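Local coordinates for nucleoprotein (Human coronavirus NL63, PDB 5EPW), which probably packages the viral RNA genome into a helical ribonucleocapsid, this chain being the C-terminal domain through which the nucleoprotein dimerizes, at residues P30-V36 / L54-D60; L77-V83 / T95-K99. All blocks are in the same frame, centred on the assembly; numbering follows the deposited sequence.

Contact 1: P30-V36 / L54-D60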
# COMPACT_ATOMS: atom_id res chain seq x y z
N PRO B 30 4.62 -13.25 0.19
CA PRO B 30 4.10 -14.63 0.13
C PRO B 30 4.47 -15.36 -1.17
O PRO B 30 4.47 -14.77 -2.24
CB PRO B 30 2.59 -14.42 0.27
CG PRO B 30 2.43 -13.14 -0.49
CD PRO B 30 3.55 -12.26 -0.02
N THR B 31 4.66 -16.70 -1.04
CA THR B 31 5.01 -17.64 -2.11
C THR B 31 4.29 -18.94 -1.82
O THR B 31 3.67 -19.07 -0.82
CB THR B 31 6.51 -17.92 -2.13
OG1 THR B 31 6.87 -18.52 -0.92
CG2 THR B 31 7.33 -16.64 -2.30
N ARG B 32 4.38 -19.93 -2.71
CA ARG B 32 3.75 -21.22 -2.45
C ARG B 32 4.25 -21.84 -1.16
O ARG B 32 3.49 -22.41 -0.37
CB ARG B 32 4.02 -22.17 -3.62
CG ARG B 32 3.65 -23.61 -3.27
CD ARG B 32 2.41 -24.08 -3.91
NE ARG B 32 2.70 -24.87 -5.11
CZ ARG B 32 1.85 -24.98 -6.14
NH1 ARG B 32 0.68 -24.35 -6.13
NH2 ARG B 32 2.20 -25.71 -7.21
N GLU B 33 5.55 -21.68 -0.90
CA GLU B 33 6.25 -22.18 0.30
C GLU B 33 5.71 -21.58 1.59
O GLU B 33 5.54 -22.23 2.60
CB GLU B 33 7.75 -21.90 0.19
CG GLU B 33 8.39 -22.21 -1.19
CD GLU B 33 8.27 -21.11 -2.23
OE1 GLU B 33 7.54 -21.32 -3.18
OE2 GLU B 33 8.94 -20.05 -2.13
N GLU B 34 5.42 -20.26 1.57
CA GLU B 34 4.88 -19.56 2.74
C GLU B 34 3.83 -18.58 2.16
O GLU B 34 4.11 -17.45 1.69
CB GLU B 34 5.95 -18.75 3.45
CG GLU B 34 6.96 -19.62 4.24
CD GLU B 34 7.83 -18.76 5.14
OE1 GLU B 34 8.65 -18.06 4.55
OE2 GLU B 34 7.66 -18.77 6.39
N ASN B 35 2.61 -19.09 2.15
CA ASN B 35 1.56 -18.47 1.34
C ASN B 35 0.83 -17.30 2.05
O ASN B 35 1.26 -16.84 3.11
CB ASN B 35 0.64 -19.54 0.80
CG ASN B 35 -0.24 -20.15 1.87
OD1 ASN B 35 -0.50 -19.57 2.97
ND2 ASN B 35 -0.69 -21.41 1.58
N VAL B 36 -0.22 -16.82 1.41
CA VAL B 36 -0.91 -15.66 1.93
C VAL B 36 -1.54 -15.91 3.33
O VAL B 36 -1.59 -15.02 4.17
CB VAL B 36 -1.96 -15.15 0.91
CG1 VAL B 36 -2.89 -14.09 1.48
CG2 VAL B 36 -1.24 -14.66 -0.31
N LEU B 54 -4.11 -16.90 -6.17
CA LEU B 54 -3.31 -15.85 -5.53
C LEU B 54 -3.03 -16.19 -4.09
O LEU B 54 -1.91 -15.88 -3.55
CB LEU B 54 -4.00 -14.52 -5.66
CG LEU B 54 -3.69 -13.70 -6.86
CD1 LEU B 54 -2.33 -13.06 -6.92
CD2 LEU B 54 -3.99 -14.42 -8.17
N VAL B 55 -3.98 -16.69 -3.36
CA VAL B 55 -3.81 -17.08 -1.99
C VAL B 55 -2.72 -18.19 -1.83
O VAL B 55 -1.85 -18.14 -0.96
CB VAL B 55 -5.15 -17.48 -1.29
CG1 VAL B 55 -4.86 -18.14 0.02
CG2 VAL B 55 -6.07 -16.24 -1.20
N GLN B 56 -2.83 -19.20 -2.71
CA GLN B 56 -1.91 -20.35 -2.71
C GLN B 56 -0.48 -20.03 -3.07
O GLN B 56 0.45 -20.62 -2.55
CB GLN B 56 -2.44 -21.37 -3.76
CG GLN B 56 -1.59 -22.60 -3.97
CD GLN B 56 -2.30 -23.69 -4.74
OE1 GLN B 56 -2.72 -24.65 -4.16
NE2 GLN B 56 -2.35 -23.57 -6.04
N ASN B 57 -0.32 -19.13 -4.03
CA ASN B 57 0.97 -18.90 -4.71
C ASN B 57 1.57 -17.50 -4.44
O ASN B 57 2.71 -17.26 -4.72
CB ASN B 57 0.84 -19.16 -6.19
CG ASN B 57 0.59 -20.62 -6.48
OD1 ASN B 57 1.42 -21.45 -6.12
ND2 ASN B 57 -0.58 -20.95 -6.99
N GLY B 58 0.79 -16.63 -3.78
CA GLY B 58 1.29 -15.28 -3.47
C GLY B 58 1.83 -14.58 -4.71
O GLY B 58 1.16 -14.54 -5.82
N VAL B 59 2.97 -13.89 -4.56
CA VAL B 59 3.59 -13.16 -5.68
C VAL B 59 4.04 -14.04 -6.86
O VAL B 59 4.31 -13.53 -7.92
CB VAL B 59 4.71 -12.23 -5.21
CG1 VAL B 59 4.19 -11.24 -4.10
CG2 VAL B 59 5.96 -13.01 -4.81
N ASP B 60 4.10 -15.34 -6.63
CA ASP B 60 4.44 -16.30 -7.71
C ASP B 60 3.25 -16.73 -8.50
O ASP B 60 3.36 -17.51 -9.53
CB ASP B 60 5.22 -17.44 -7.12
CG ASP B 60 6.63 -17.00 -6.65
OD1 ASP B 60 7.11 -15.92 -6.99
OD2 ASP B 60 7.10 -17.71 -5.82
O HOH W 1 5.99 -19.99 -5.14
O HOH W 2 0.72 -22.67 -0.78
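Pro30 opens the contact with its carbonyl: Val59 N donates to Pro30 O at 2.9 Å, and Gly58 CA lies 3.4 Å from Pro30 O in a CA-H...O contact, while the proline ring reaches Val59 (CD to CG1, 4.3 Å). Gly58 leaves the helix with positive phi, and a CB there would clash with Pro30 O, so the close approach depends on glycine. Thr31 continues along the helix end, its CA 3.5 Å from Asn57 O. Glu34 N returns a weak bond to Thr31 O (3.2 Å) across the turn at 31-34, and Thr31 N donates to Glu34 O (2.9 Å). Arg32 follows with CA 3.4 Å from Gln56 O, and its bent side chain brings NH1 to 3.0 Å from Asn57 OD1, at an angle too poor for a hydrogen bond. A water ties Arg32 N to Glu33 OE1 and Asp60 OD2, bridging the two carboxylates. A second water joins Arg32 O, Asn35 ND2 and Gln56 O. Asn35 N-caps helix 36-39: its side chain caps a backbone N in the first turn and its own N is bound by Gln38 OE1, as in a capping box. Its CB lies 3.4 Å from Val55 O. Val36 donates its N to Val55 O (3.2 Å) and packs CB against Val55 CG1 (4.3 Å). The loop thus docks on the C-terminal end of helix 52-57 largely through backbone carbonyls. Around it, Val59 and Leu54 touch Phe64 of helix 64-68, Val55 touches Ile37 of helix 36-39, and Ala75 and Phe79 of the second subunit cover Pro30, Val36, Leu54 and Val59.

Contact 2: L77-V83 / T95-K99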
# COMPACT_ATOMS: atom_id res chain seq x y z
N LEU B 77 2.77 5.55 -1.51
CA LEU B 77 1.93 5.31 -0.37
C LEU B 77 2.30 6.25 0.78
O LEU B 77 1.39 6.75 1.47
CB LEU B 77 2.09 3.82 0.14
CG LEU B 77 1.08 3.36 1.14
CD1 LEU B 77 -0.28 3.18 0.46
CD2 LEU B 77 1.50 2.02 1.79
N PHE B 78 3.58 6.47 1.03
CA PHE B 78 3.96 7.39 2.11
C PHE B 78 3.46 8.82 1.87
O PHE B 78 2.89 9.44 2.77
CB PHE B 78 5.48 7.39 2.26
CG PHE B 78 6.00 8.15 3.47
CD1 PHE B 78 6.01 7.61 4.71
CD2 PHE B 78 6.43 9.40 3.26
CE1 PHE B 78 6.48 8.35 5.81
CE2 PHE B 78 6.94 10.16 4.30
CZ PHE B 78 6.97 9.64 5.56
N PHE B 79 3.76 9.35 0.72
CA PHE B 79 3.56 10.76 0.42
C PHE B 79 2.19 11.06 -0.10
O PHE B 79 1.80 12.27 -0.23
CB PHE B 79 4.59 11.29 -0.58
CG PHE B 79 5.96 11.42 -0.03
CD1 PHE B 79 6.24 12.30 1.01
CD2 PHE B 79 7.00 10.57 -0.50
CE1 PHE B 79 7.50 12.42 1.55
CE2 PHE B 79 8.30 10.73 -0.00
CZ PHE B 79 8.54 11.67 0.97
N ASP B 80 1.37 10.09 -0.47
CA ASP B 80 0.12 10.35 -1.18
C ASP B 80 -1.06 9.61 -0.55
O ASP B 80 -2.10 9.45 -1.18
CB ASP B 80 0.26 10.09 -2.69
CG ASP B 80 -0.81 10.76 -3.54
OD1 ASP B 80 -1.13 11.93 -3.16
OD2 ASP B 80 -1.13 10.20 -4.60
N SER B 81 -0.95 9.31 0.75
CA SER B 81 -2.02 8.73 1.61
C SER B 81 -2.40 9.69 2.73
O SER B 81 -1.63 10.58 3.15
CB SER B 81 -1.54 7.42 2.31
OG SER B 81 -1.19 6.38 1.37
N GLU B 82 -3.53 9.40 3.32
CA GLU B 82 -3.87 9.96 4.62
C GLU B 82 -3.48 8.92 5.65
O GLU B 82 -3.99 7.79 5.67
CB GLU B 82 -5.40 10.28 4.73
CG GLU B 82 -5.80 10.87 6.10
CD GLU B 82 -7.22 11.42 6.12
OE1 GLU B 82 -7.83 11.47 5.06
OE2 GLU B 82 -7.65 11.80 7.23
N VAL B 83 -2.62 9.27 6.63
CA VAL B 83 -2.12 8.39 7.62
C VAL B 83 -2.53 8.79 9.03
O VAL B 83 -2.53 10.01 9.33
CB VAL B 83 -0.56 8.33 7.56
CG1 VAL B 83 0.03 7.49 8.72
CG2 VAL B 83 -0.04 7.81 6.24
N THR B 95 -2.68 3.43 10.31
CA THR B 95 -3.59 3.26 9.18
C THR B 95 -3.16 4.13 8.03
O THR B 95 -2.93 5.37 8.18
CB THR B 95 -5.02 3.63 9.54
OG1 THR B 95 -5.52 2.85 10.65
CG2 THR B 95 -5.95 3.39 8.39
N TYR B 96 -2.99 3.52 6.84
CA TYR B 96 -2.85 4.20 5.56
C TYR B 96 -4.17 4.09 4.82
O TYR B 96 -4.65 2.97 4.60
CB TYR B 96 -1.75 3.62 4.69
CG TYR B 96 -0.32 3.71 5.19
CD1 TYR B 96 0.17 2.81 6.15
CD2 TYR B 96 0.56 4.62 4.55
CE1 TYR B 96 1.52 2.85 6.47
CE2 TYR B 96 1.93 4.64 4.87
CZ TYR B 96 2.34 3.80 5.85
OH TYR B 96 3.71 3.81 6.18
N THR B 97 -4.70 5.24 4.41
CA THR B 97 -5.90 5.20 3.50
C THR B 97 -5.41 5.84 2.23
O THR B 97 -5.01 7.06 2.19
CB THR B 97 -7.07 6.02 4.11
OG1 THR B 97 -7.42 5.44 5.37
CG2 THR B 97 -8.29 5.91 3.15
N TYR B 98 -5.36 5.08 1.14
CA TYR B 98 -4.76 5.51 -0.14
C TYR B 98 -5.87 5.43 -1.22
O TYR B 98 -6.42 4.35 -1.41
CB TYR B 98 -3.53 4.63 -0.47
CG TYR B 98 -2.92 5.03 -1.80
CD1 TYR B 98 -2.11 6.14 -1.88
CD2 TYR B 98 -3.31 4.38 -2.97
CE1 TYR B 98 -1.62 6.59 -3.17
CE2 TYR B 98 -2.81 4.78 -4.19
CZ TYR B 98 -1.98 5.85 -4.28
OH TYR B 98 -1.52 6.22 -5.53
N LYS B 99 -6.05 6.50 -1.98
CA LYS B 99 -7.06 6.54 -3.05
C LYS B 99 -6.34 6.80 -4.38
O LYS B 99 -5.49 7.69 -4.46
CB LYS B 99 -8.01 7.67 -2.79
CG LYS B 99 -8.84 7.39 -1.56
CD LYS B 99 -9.76 8.57 -1.20
CE LYS B 99 -10.49 8.31 0.09
NZ LYS B 99 -11.50 9.45 0.30
O HOH W 3 -3.72 9.55 -3.91
O HOH W 4 -4.77 9.01 -1.33
O HOH W 5 0.25 8.12 -5.43
O HOH W 6 -3.15 8.63 -6.52
O HOH W 7 -6.07 6.89 7.27
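Two backbone hydrogen bonds, Glu82 N to Thr97 O (3.0 Å) and Thr97 N to Glu82 O (2.9 Å), make Glu82 and Thr97 a hydrogen-bonded antiparallel pair of the β-hairpin. Val83 and Tyr96 form the next, non-hydrogen-bonded pair, where Val83 CA lies 3.2 Å from Thr95 O. Ser81 OG donates to Leu77 O (2.6 Å), tying Ser81, between helix 74-79 and the strand, back to the helix. Water extends the pairing: one molecule links Asp80 O to Lys99 N, and another joins Asp80 OD2 to Tyr98 OH. Asp80 also forms a salt bridge with Arg25 of the second subunit, and Tyr96 OH bonds to Leu70 O of that subunit. Between helix and strand, Leu77 CD2 sits over the Tyr96 ring in a CH-pi contact, 4.1 Å from its centroid, while Leu77 CD1 meets Tyr98 CB at 3.7 Å. Val83 CG2 adds a 3.7 Å contact to Tyr96 CD2. Residues 95-99 also pair with an antiparallel strand of the second subunit. The backbone of this strand thus serves both hairpin and dimer, while Tyr96 and Tyr98 pack their apolar parts on Leu77 and turn their hydroxyls to the second subunit and to water.

In the fold
Contacts 1 and 2 lie on opposite sides of the chain's centre, their own centres about 25 Å apart and their nearest atoms about 15 Å apart, and they share no helix or strand. Contact 1 is partly exposed and joins a loop to a helix end, with charged residues and water at its outer margin; contact 2 is buried and combines strand pairing with aromatic and aliphatic packing. Their common ground is the dimer. The second subunit lends contact 1 mainly apolar cover, including Phe79 from its own 77-83 segment, whereas it gives contact 2 a salt bridge, hydrogen bonds and a continuing sheet, consistent with this domain's dimerizing role.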